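PDB 5OCS: putative NADH-depentdent flavin oxidoreductase from Cupriavidus metallidurans, which probably uses NADPH to reduce a bound FMN and, as an ene-reductase of the Old Yellow Enzyme family, passes the electrons on to activated C=C bonds. Local coordinates for residues A343-R353 with K361-Q370; H41-A50 with M327-W335. All coordinates share one frame; numbering follows the deposited sequence.

Contact 1: residues A343-R353 with K361-Q370. With FMN (flavin mononucleotide), chain H.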
loop_
_atom_site.group_PDB
_atom_site.type_symbol
_atom_site.label_atom_id
_atom_site.label_comp_id
_atom_site.label_asym_id
_atom_site.label_seq_id
_atom_site.Cartn_x
_atom_site.Cartn_y
_atom_site.Cartn_z
ATOM N N ALA D 343 5.715 7.988 -19.726
ATOM C CA ALA D 343 4.854 6.858 -19.986
ATOM C C ALA D 343 3.612 6.935 -19.080
ATOM O O ALA D 343 3.465 7.835 -18.283
ATOM C CB ALA D 343 5.623 5.570 -19.714
ATOM N N SER D 344 2.753 5.949 -19.201
ATOM C CA SER D 344 1.577 5.893 -18.362
ATOM C C SER D 344 1.479 4.529 -17.739
ATOM O O SER D 344 2.144 3.588 -18.152
ATOM C CB SER D 344 0.339 6.329 -19.154
ATOM O OG SER D 344 0.014 5.471 -20.214
ATOM N N VAL D 345 0.660 4.440 -16.699
ATOM C CA VAL D 345 0.567 3.238 -15.899
ATOM C C VAL D 345 -0.895 3.009 -15.565
ATOM O O VAL D 345 -1.681 3.950 -15.564
ATOM C CB VAL D 345 1.300 3.325 -14.541
ATOM C CG1 VAL D 345 2.780 2.979 -14.667
ATOM C CG2 VAL D 345 1.069 4.688 -13.869
ATOM N N ASN D 346 -1.221 1.760 -15.267
ATOM C CA ASN D 346 -2.504 1.403 -14.677
ATOM C C ASN D 346 -2.479 1.685 -13.204
ATOM O O ASN D 346 -1.644 1.143 -12.499
ATOM C CB ASN D 346 -2.732 -0.087 -14.797
ATOM C CG ASN D 346 -3.080 -0.484 -16.165
ATOM O OD1 ASN D 346 -4.187 -0.257 -16.601
ATOM N ND2 ASN D 346 -2.129 -1.089 -16.873
ATOM N N ALA D 347 -3.369 2.550 -12.751
ATOM C CA ALA D 347 -3.487 2.848 -11.343
ATOM C C ALA D 347 -4.973 2.624 -10.998
ATOM O O ALA D 347 -5.849 2.809 -11.838
ATOM C CB ALA D 347 -3.057 4.283 -11.017
ATOM N N PRO D 348 -5.223 2.197 -9.756
ATOM C CA PRO D 348 -6.611 2.017 -9.369
ATOM C C PRO D 348 -7.344 3.352 -9.405
ATOM O O PRO D 348 -6.778 4.380 -8.985
ATOM C CB PRO D 348 -6.503 1.498 -7.934
ATOM C CG PRO D 348 -5.189 1.908 -7.450
ATOM C CD PRO D 348 -4.304 1.960 -8.643
ATOM N N LYS D 349 -8.601 3.314 -9.845
ATOM C CA LYS D 349 -9.436 4.524 -9.941
ATOM C C LYS D 349 -9.511 5.293 -8.642
ATOM O O LYS D 349 -9.690 6.505 -8.646
ATOM C CB LYS D 349 -10.859 4.154 -10.399
ATOM C CG LYS D 349 -11.603 3.186 -9.454
ATOM C CD LYS D 349 -12.775 2.440 -10.113
ATOM C CE LYS D 349 -13.277 1.332 -9.208
ATOM N NZ LYS D 349 -14.313 0.517 -9.888
ATOM N N GLN D 350 -9.452 4.584 -7.505
ATOM C CA GLN D 350 -9.523 5.250 -6.189
ATOM C C GLN D 350 -8.398 6.278 -5.967
ATOM O O GLN D 350 -8.510 7.178 -5.107
ATOM C CB GLN D 350 -9.471 4.262 -5.033
ATOM C CG GLN D 350 -10.629 3.292 -4.897
ATOM C CD GLN D 350 -10.548 2.030 -5.783
ATOM O OE1 GLN D 350 -9.740 1.926 -6.729
ATOM N NE2 GLN D 350 -11.463 1.099 -5.540
ATOM N N TYR D 351 -7.292 6.129 -6.725
ATOM C CA TYR D 351 -6.121 6.965 -6.579
ATOM C C TYR D 351 -5.854 7.867 -7.774
ATOM O O TYR D 351 -4.843 8.575 -7.802
ATOM C CB TYR D 351 -4.902 6.078 -6.354
ATOM C CG TYR D 351 -4.848 5.290 -5.082
ATOM C CD1 TYR D 351 -5.682 5.554 -4.006
ATOM C CD2 TYR D 351 -3.935 4.244 -4.967
ATOM C CE1 TYR D 351 -5.586 4.841 -2.830
ATOM C CE2 TYR D 351 -3.829 3.491 -3.808
ATOM C CZ TYR D 351 -4.647 3.808 -2.729
ATOM O OH TYR D 351 -4.525 3.064 -1.573
ATOM N N TRP D 352 -6.785 7.936 -8.707
ATOM C CA TRP D 352 -6.572 8.757 -9.918
ATOM C C TRP D 352 -6.364 10.281 -9.643
ATOM O O TRP D 352 -5.623 10.982 -10.363
ATOM C CB TRP D 352 -7.708 8.539 -10.878
ATOM C CG TRP D 352 -7.657 7.299 -11.671
ATOM C CD1 TRP D 352 -6.607 6.420 -11.818
ATOM C CD2 TRP D 352 -8.699 6.799 -12.487
ATOM N NE1 TRP D 352 -6.957 5.418 -12.695
ATOM C CE2 TRP D 352 -8.234 5.631 -13.113
ATOM C CE3 TRP D 352 -10.002 7.229 -12.767
ATOM C CZ2 TRP D 352 -9.036 4.884 -13.991
ATOM C CZ3 TRP D 352 -10.779 6.491 -13.632
ATOM C CH2 TRP D 352 -10.302 5.346 -14.236
ATOM N N ARG D 353 -6.925 10.763 -8.558
ATOM C CA ARG D 353 -6.766 12.181 -8.177
ATOM C C ARG D 353 -5.419 12.498 -7.563
ATOM O O ARG D 353 -5.127 13.664 -7.354
ATOM C CB ARG D 353 -7.894 12.614 -7.221
ATOM C CG ARG D 353 -9.237 12.570 -7.892
ATOM C CD ARG D 353 -10.380 12.343 -6.920
ATOM N NE ARG D 353 -10.602 13.451 -5.987
ATOM C CZ ARG D 353 -11.526 13.440 -5.027
ATOM N NH1 ARG D 353 -12.327 12.379 -4.874
ATOM N NH2 ARG D 353 -11.645 14.493 -4.203
ATOM N N LYS D 361 -2.104 12.901 -17.766
ATOM C CA LYS D 361 -2.155 11.617 -18.496
ATOM C C LYS D 361 -1.256 10.511 -17.943
ATOM O O LYS D 361 -0.974 9.560 -18.658
ATOM C CB LYS D 361 -1.787 11.778 -19.989
ATOM C CG LYS D 361 -2.538 12.851 -20.747
ATOM C CD LYS D 361 -3.950 12.406 -21.075
ATOM C CE LYS D 361 -4.657 13.425 -21.956
ATOM N NZ LYS D 361 -6.075 13.577 -21.531
ATOM N N LEU D 362 -0.801 10.639 -16.698
ATOM C CA LEU D 362 0.024 9.586 -16.072
ATOM C C LEU D 362 -0.753 8.281 -15.966
ATOM O O LEU D 362 -0.205 7.172 -16.183
ATOM C CB LEU D 362 0.529 10.039 -14.695
ATOM C CG LEU D 362 1.424 9.044 -13.943
ATOM C CD1 LEU D 362 2.686 8.811 -14.765
ATOM C CD2 LEU D 362 1.807 9.546 -12.571
ATOM N N PHE D 363 -2.013 8.395 -15.569
ATOM C CA PHE D 363 -2.814 7.227 -15.334
ATOM C C PHE D 363 -3.666 6.892 -16.551
ATOM O O PHE D 363 -4.424 7.736 -17.034
ATOM C CB PHE D 363 -3.677 7.439 -14.107
ATOM C CG PHE D 363 -2.902 7.731 -12.838
ATOM C CD1 PHE D 363 -1.748 7.031 -12.508
ATOM C CD2 PHE D 363 -3.388 8.652 -11.946
ATOM C CE1 PHE D 363 -1.078 7.265 -11.324
ATOM C CE2 PHE D 363 -2.720 8.917 -10.779
ATOM C CZ PHE D 363 -1.570 8.217 -10.458
ATOM N N LYS D 364 -3.575 5.651 -17.013
ATOM C CA LYS D 364 -4.298 5.221 -18.213
ATOM C C LYS D 364 -5.808 5.318 -18.026
ATOM O O LYS D 364 -6.353 4.811 -17.035
ATOM C CB LYS D 364 -3.960 3.792 -18.574
ATOM C CG LYS D 364 -2.513 3.525 -18.938
ATOM C CD LYS D 364 -2.287 2.055 -19.303
ATOM C CE LYS D 364 -0.812 1.747 -19.546
ATOM N NZ LYS D 364 -0.241 2.583 -20.632
ATOM N N ASP D 365 -6.460 6.006 -18.952
ATOM C CA ASP D 365 -7.924 6.092 -19.016
ATOM C C ASP D 365 -8.606 6.737 -17.797
ATOM O O ASP D 365 -9.774 6.487 -17.562
ATOM C CB ASP D 365 -8.534 4.718 -19.278
ATOM C CG ASP D 365 -7.922 4.031 -20.495
ATOM O OD1 ASP D 365 -7.872 4.637 -21.588
ATOM O OD2 ASP D 365 -7.468 2.895 -20.346
ATOM N N ALA D 366 -7.889 7.572 -17.053
ATOM C CA ALA D 366 -8.465 8.257 -15.862
ATOM C C ALA D 366 -9.545 9.277 -16.260
ATOM O O ALA D 366 -9.435 9.936 -17.289
ATOM C CB ALA D 366 -7.387 8.933 -15.045
ATOM N N HIS D 367 -10.604 9.373 -15.448
ATOM C CA HIS D 367 -11.716 10.338 -15.652
ATOM C C HIS D 367 -12.099 10.868 -14.285
ATOM O O HIS D 367 -11.991 10.160 -13.282
ATOM C CB HIS D 367 -12.981 9.677 -16.221
ATOM C CG HIS D 367 -12.738 8.772 -17.371
ATOM N ND1 HIS D 367 -12.275 9.228 -18.590
ATOM C CD2 HIS D 367 -12.911 7.434 -17.505
ATOM C CE1 HIS D 367 -12.153 8.205 -19.420
ATOM N NE2 HIS D 367 -12.534 7.106 -18.786
ATOM N N PHE D 368 -12.625 12.082 -14.261
ATOM C CA PHE D 368 -13.033 12.720 -13.014
ATOM C C PHE D 368 -14.162 13.715 -13.278
ATOM O O PHE D 368 -14.133 14.471 -14.260
ATOM C CB PHE D 368 -11.857 13.475 -12.414
ATOM C CG PHE D 368 -12.221 14.320 -11.212
ATOM C CD1 PHE D 368 -12.344 13.749 -9.952
ATOM C CD2 PHE D 368 -12.478 15.709 -11.368
ATOM C CE1 PHE D 368 -12.662 14.530 -8.842
ATOM C CE2 PHE D 368 -12.833 16.495 -10.258
ATOM C CZ PHE D 368 -12.931 15.889 -8.995
ATOM N N GLY D 369 -15.144 13.729 -12.390
ATOM C CA GLY D 369 -16.068 14.856 -12.303
ATOM C C GLY D 369 -16.575 14.883 -10.883
ATOM O O GLY D 369 -16.530 13.876 -10.199
ATOM N N GLN D 370 -17.048 16.043 -10.448
ATOM C CA GLN D 370 -17.639 16.171 -9.102
ATOM C C GLN D 370 -18.672 17.256 -9.160
ATOM O O GLN D 370 -18.513 18.186 -9.925
ATOM C CB GLN D 370 -16.575 16.531 -8.052
ATOM C CG GLN D 370 -16.278 15.378 -7.085
ATOM C CD GLN D 370 -15.378 15.725 -5.881
ATOM O OE1 GLN D 370 -15.210 14.894 -4.984
ATOM N NE2 GLN D 370 -14.804 16.937 -5.854
HETATM N N1 FMN H . -11.941 15.703 2.544
HETATM C C2 FMN H . -12.795 15.314 3.563
HETATM O O2 FMN H . -13.019 16.182 4.460
HETATM N N3 FMN H . -13.352 14.093 3.653
HETATM C C4 FMN H . -13.117 13.154 2.765
HETATM O O4 FMN H . -13.562 12.027 2.882
HETATM C C4A FMN H . -12.290 13.484 1.606
HETATM N N5 FMN H . -12.098 12.561 0.631
HETATM C C5A FMN H . -11.148 12.808 -0.357
HETATM C C6 FMN H . -10.842 11.814 -1.296
HETATM C C7 FMN H . -9.912 12.045 -2.292
HETATM C C7M FMN H . -9.614 10.974 -3.309
HETATM C C8 FMN H . -9.265 13.364 -2.331
HETATM C C8M FMN H . -8.262 13.714 -3.405
HETATM C C9 FMN H . -9.543 14.349 -1.405
HETATM C C9A FMN H . -10.451 14.124 -0.388
HETATM N N10 FMN H . -10.757 15.125 0.562
HETATM C C10 FMN H . -11.662 14.790 1.602
HETATM C "C1'" FMN H . -10.084 16.387 0.598
HETATM C "C2'" FMN H . -8.711 16.063 1.243
HETATM O "O2'" FMN H . -8.851 15.641 2.625
HETATM C "C3'" FMN H . -7.782 17.300 1.215
HETATM O "O3'" FMN H . -8.364 18.319 2.053
HETATM C "C4'" FMN H . -7.581 17.844 -0.203
HETATM O "O4'" FMN H . -7.305 16.788 -1.126
HETATM C "C5'" FMN H . -6.448 18.858 -0.223
HETATM O "O5'" FMN H . -5.230 18.322 0.283
HETATM P P FMN H . -4.101 17.701 -0.667
HETATM O O1P FMN H . -4.719 16.567 -1.488
HETATM O O2P FMN H . -3.716 18.888 -1.508
HETATM O O3P FMN H . -3.071 17.309 0.354
HETATM O O HOH W 1 -5.306 3.605 -14.704
HETATM O O HOH W 2 -13.452 14.699 -2.139
#
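Ser344, Val345 and Trp352 meet Leu362, Phe363 and Ala366 where the C-terminal tail, beyond helix 333-341, folds back on itself at the dimer interface. Val345 and Phe363 form a single beta bridge: Val345 N donates to Leu362 O and Lys364 N to Val345 O, both at 2.9 Å. A bend at the last torsion of Lys364 (chi4 -58°) turns NZ onto Ser344 OG, 2.9 Å away. Deeper in, the Phe363 ring takes Ala347 CB over one face, 3.8 Å from its centroid, while Val345 CG2 lies at its edge.

Trp352 is packed on both faces, with Ala366 CA 3.5 Å from the centroid of its six-membered ring on one side and Lys349 CA on the other. Its NE1 reaches a water, which also accepts from Ala347 N and donates to Lys364 O, so one water ties the two segments together. Farther along, Phe368 CE1 and the Gln370 amide lie over one face of the Arg353 guanidinium. Over the opposite face is the flavin, Arg353 NH2 standing 3.2 Å from FMN C8. Cys25, Arg231 and Arg325 of the second subunit hydrogen-bond that FMN, so the arrangement is that of a C-terminal extension completing the flavin site of the partner subunit, with the face of an arginine guanidinium lying over the dimethylbenzene end of the isoalloxazine.

Contact 2: residues H41-A50 with M327-W335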
loop_
_atom_site.group_PDB
_atom_site.type_symbol
_atom_site.label_atom_id
_atom_site.label_comp_id
_atom_site.label_asym_id
_atom_site.label_seq_id
_atom_site.Cartn_x
_atom_site.Cartn_y
_atom_site.Cartn_z
ATOM N N HIS D 41 0.375 -6.038 1.984
ATOM C CA HIS D 41 1.622 -5.969 1.201
ATOM C C HIS D 41 1.462 -6.307 -0.255
ATOM O O HIS D 41 1.861 -5.527 -1.144
ATOM C CB HIS D 41 2.644 -6.887 1.866
ATOM C CG HIS D 41 3.909 -7.039 1.092
ATOM N ND1 HIS D 41 4.794 -6.004 0.901
ATOM C CD2 HIS D 41 4.405 -8.099 0.419
ATOM C CE1 HIS D 41 5.808 -6.437 0.179
ATOM N NE2 HIS D 41 5.579 -7.692 -0.153
ATOM N N LEU D 42 0.892 -7.475 -0.528
ATOM C CA LEU D 42 0.656 -7.890 -1.911
ATOM C C LEU D 42 -0.386 -7.020 -2.573
ATOM O O LEU D 42 -0.292 -6.715 -3.779
ATOM C CB LEU D 42 0.313 -9.402 -1.994
ATOM C CG LEU D 42 1.480 -10.333 -1.660
ATOM C CD1 LEU D 42 1.004 -11.766 -1.735
ATOM C CD2 LEU D 42 2.706 -10.156 -2.567
ATOM N N GLY D 43 -1.360 -6.539 -1.800
ATOM C CA GLY D 43 -2.296 -5.549 -2.367
ATOM C C GLY D 43 -1.598 -4.286 -2.871
ATOM O O GLY D 43 -1.821 -3.860 -4.037
ATOM N N GLN D 44 -0.708 -3.704 -2.051
ATOM C CA GLN D 44 0.116 -2.550 -2.516
ATOM C C GLN D 44 0.905 -2.890 -3.742
ATOM O O GLN D 44 0.942 -2.126 -4.701
ATOM C CB GLN D 44 1.212 -2.130 -1.511
ATOM C CG GLN D 44 0.700 -1.461 -0.310
ATOM C CD GLN D 44 1.803 -1.389 0.729
ATOM O OE1 GLN D 44 2.742 -0.586 0.602
ATOM N NE2 GLN D 44 1.717 -2.244 1.735
ATOM N N MET D 45 1.646 -3.981 -3.667
ATOM C CA MET D 45 2.492 -4.350 -4.784
ATOM C C MET D 45 1.673 -4.487 -6.074
ATOM O O MET D 45 2.082 -3.992 -7.132
ATOM C CB MET D 45 3.233 -5.657 -4.473
ATOM C CG MET D 45 4.285 -5.600 -3.391
ATOM S SD MET D 45 5.625 -4.402 -3.581
ATOM C CE MET D 45 5.040 -3.005 -2.699
ATOM N N ALA D 46 0.497 -5.129 -5.972
ATOM C CA ALA D 46 -0.347 -5.392 -7.118
ATOM C C ALA D 46 -0.947 -4.122 -7.729
ATOM O O ALA D 46 -1.363 -4.175 -8.898
ATOM C CB ALA D 46 -1.459 -6.387 -6.765
ATOM N N LEU D 47 -1.012 -3.027 -6.963
ATOM C CA LEU D 47 -1.549 -1.747 -7.418
ATOM C C LEU D 47 -0.507 -0.732 -7.854
ATOM O O LEU D 47 -0.830 0.434 -8.121
ATOM C CB LEU D 47 -2.431 -1.178 -6.293
ATOM C CG LEU D 47 -3.649 -2.113 -6.052
ATOM C CD1 LEU D 47 -4.444 -1.689 -4.820
ATOM C CD2 LEU D 47 -4.596 -2.255 -7.220
ATOM N N SER D 48 0.737 -1.184 -7.986
ATOM C CA SER D 48 1.867 -0.343 -8.284
ATOM C C SER D 48 2.046 0.077 -9.731
ATOM O O SER D 48 2.891 0.923 -9.990
ATOM C CB SER D 48 3.139 -1.038 -7.866
ATOM O OG SER D 48 3.347 -2.177 -8.678
ATOM N N GLY D 49 1.296 -0.548 -10.638
ATOM C CA GLY D 49 1.470 -0.360 -12.062
ATOM C C GLY D 49 2.599 -1.112 -12.705
ATOM O O GLY D 49 2.839 -0.967 -13.915
ATOM N N ALA D 50 3.314 -1.939 -11.944
ATOM C CA ALA D 50 4.315 -2.830 -12.550
ATOM C C ALA D 50 3.586 -3.836 -13.443
ATOM O O ALA D 50 2.387 -4.136 -13.265
ATOM C CB ALA D 50 5.073 -3.579 -11.445
ATOM N N MET D 327 11.049 -0.915 -4.447
ATOM C CA MET D 327 9.598 -1.118 -4.409
ATOM C C MET D 327 9.081 -1.053 -2.984
ATOM O O MET D 327 7.936 -0.627 -2.803
ATOM C CB MET D 327 9.184 -2.463 -5.016
ATOM C CG MET D 327 9.267 -2.587 -6.518
ATOM S SD MET D 327 8.148 -1.476 -7.421
ATOM C CE MET D 327 6.634 -1.469 -6.482
ATOM N N LEU D 328 9.870 -1.480 -1.977
ATOM C CA LEU D 328 9.427 -1.434 -0.578
ATOM C C LEU D 328 9.459 0.008 -0.074
ATOM O O LEU D 328 8.544 0.467 0.617
ATOM C CB LEU D 328 10.278 -2.309 0.315
ATOM C CG LEU D 328 10.361 -3.791 -0.039
ATOM C CD1 LEU D 328 11.360 -4.489 0.855
ATOM C CD2 LEU D 328 8.982 -4.465 -0.080
ATOM N N TYR D 329 10.491 0.731 -0.469
ATOM C CA TYR D 329 10.712 2.116 -0.030
ATOM C C TYR D 329 9.876 3.078 -0.847
ATOM O O TYR D 329 9.689 4.254 -0.447
ATOM C CB TYR D 329 12.204 2.442 -0.199
ATOM C CG TYR D 329 12.683 3.669 0.522
ATOM C CD1 TYR D 329 12.655 3.736 1.910
ATOM C CD2 TYR D 329 13.217 4.784 -0.173
ATOM C CE1 TYR D 329 13.077 4.859 2.586
ATOM C CE2 TYR D 329 13.674 5.904 0.511
ATOM C CZ TYR D 329 13.612 5.916 1.908
ATOM O OH TYR D 329 14.008 6.990 2.675
ATOM N N ASP D 330 9.385 2.611 -2.006
ATOM C CA ASP D 330 8.441 3.383 -2.900
ATOM C C ASP D 330 7.524 2.403 -3.653
ATOM O O ASP D 330 7.799 1.984 -4.795
ATOM C CB ASP D 330 9.215 4.247 -3.893
ATOM C CG ASP D 330 8.320 5.066 -4.812
ATOM O OD1 ASP D 330 7.059 5.082 -4.652
ATOM O OD2 ASP D 330 8.908 5.667 -5.764
ATOM N N PRO D 331 6.397 2.002 -3.042
ATOM C CA PRO D 331 5.503 1.076 -3.719
ATOM C C PRO D 331 4.805 1.662 -4.916
ATOM O O PRO D 331 4.164 0.928 -5.637
ATOM C CB PRO D 331 4.463 0.731 -2.636
ATOM C CG PRO D 331 4.488 1.917 -1.781
ATOM C CD PRO D 331 5.912 2.338 -1.708
ATOM N N ARG D 332 4.940 2.975 -5.134
ATOM C CA ARG D 332 4.508 3.609 -6.355
ATOM C C ARG D 332 5.662 3.811 -7.362
ATOM O O ARG D 332 5.534 4.626 -8.321
ATOM C CB ARG D 332 3.861 4.964 -6.050
ATOM C CG ARG D 332 2.756 4.911 -4.991
ATOM C CD ARG D 332 1.537 4.104 -5.408
ATOM N NE ARG D 332 0.491 4.486 -4.465
ATOM C CZ ARG D 332 0.026 3.782 -3.444
ATOM N NH1 ARG D 332 0.301 2.504 -3.287
ATOM N NH2 ARG D 332 -0.822 4.382 -2.608
ATOM N N TRP D 333 6.775 3.101 -7.175
ATOM C CA TRP D 333 7.932 3.248 -8.059
ATOM C C TRP D 333 7.587 3.258 -9.558
ATOM O O TRP D 333 8.088 4.147 -10.304
ATOM C CB TRP D 333 9.000 2.174 -7.759
ATOM C CG TRP D 333 10.343 2.446 -8.429
ATOM C CD1 TRP D 333 11.391 3.082 -7.874
ATOM C CD2 TRP D 333 10.736 2.108 -9.773
ATOM N NE1 TRP D 333 12.427 3.177 -8.769
ATOM C CE2 TRP D 333 12.062 2.577 -9.940
ATOM C CE3 TRP D 333 10.112 1.428 -10.832
ATOM C CZ2 TRP D 333 12.774 2.411 -11.123
ATOM C CZ3 TRP D 333 10.826 1.264 -12.035
ATOM C CH2 TRP D 333 12.148 1.768 -12.153
ATOM N N PRO D 334 6.703 2.360 -10.020
ATOM C CA PRO D 334 6.412 2.392 -11.456
ATOM C C PRO D 334 5.653 3.650 -11.853
ATOM O O PRO D 334 5.884 4.184 -12.954
ATOM C CB PRO D 334 5.595 1.115 -11.712
ATOM C CG PRO D 334 5.880 0.225 -10.490
ATOM C CD PRO D 334 6.073 1.190 -9.362
ATOM N N TRP D 335 4.792 4.186 -10.978
ATOM C CA TRP D 335 4.177 5.497 -11.310
ATOM C C TRP D 335 5.246 6.630 -11.470
ATOM O O TRP D 335 5.236 7.450 -12.424
ATOM C CB TRP D 335 3.242 5.959 -10.224
ATOM C CG TRP D 335 2.084 5.080 -9.885
ATOM C CD1 TRP D 335 1.820 3.813 -10.312
ATOM C CD2 TRP D 335 1.056 5.422 -8.950
ATOM N NE1 TRP D 335 0.645 3.363 -9.735
ATOM C CE2 TRP D 335 0.156 4.349 -8.910
ATOM C CE3 TRP D 335 0.791 6.571 -8.187
ATOM C CZ2 TRP D 335 -0.980 4.365 -8.077
ATOM C CZ3 TRP D 335 -0.319 6.584 -7.378
ATOM C CH2 TRP D 335 -1.192 5.485 -7.334
HETATM O O HOH W 3 1.452 0.587 -4.917
#
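Met327 comes first, meeting the loop that follows helix 36-46: its side chain, bent at chi2 and chi3, brings CE to 3.8 Å from Ser48 CB, and Met45 CE packs against its carbonyl oxygen. Leu328 follows, its CD2 branch set against the edge of the His41 imidazole at CE1, 3.7 Å away; the ND1 of that ring is hydrogen-bonded to Tyr351 of the second subunit.

Pro331 then turns its ring toward the helix. Its CB touches Met45 CE at 3.8 Å, and Gln44 OE1, which is bonded to Arg332 of the second subunit, lies beside CB and CG. The carbonyl of Pro331 sits close to Ser48 CB and also accepts from a water that donates to Gln44 O and accepts from Arg332 NH1, in the plane of the guanidinium. This water supplies a polar link between segments that have no direct hydrogen bond.

Pro334 CG lies 3.1 Å from Ser48 O and packs on Ala50 CB. Ser48 is held from its own side: with OG between the backbone N and the carbonyl carbon (chi1 67°), it donates to Met45 O at 2.7 Å and accepts from Ala50 N, an ST turn. Last comes Trp335, whose CD1 also approaches Ser48 O, while Arg332 CD covers one face of the indole.

The joint lies on the outside of the TIM barrel, where helix 36-46, resting on strands 19-21 and 52-59 and on helix 76-92, meets helices 325-329 and 333-341, which follow strand 320-323.

Overall arrangement
Contact 2 is buried against the outside of the barrel, where its first helix meets the last two, whereas contact 1 lies farther out, partly buried, in the tail beyond them. Their chemistry follows: contact 2 relies on methionine, proline and leucine packing plus a water, while contact 1 adds backbone bonds of a beta bridge, a lysine-serine bond and an arginine laid over a flavin. Helix 333-341 joins them in series, and Trp335 of contact 2 packs on Ala347, Leu362 and Phe363 of contact 1; Arg332 likewise packs on Tyr351. Both also reach the second subunit, and across the dimer contact 1 of one chain lies against contact 2 of the other.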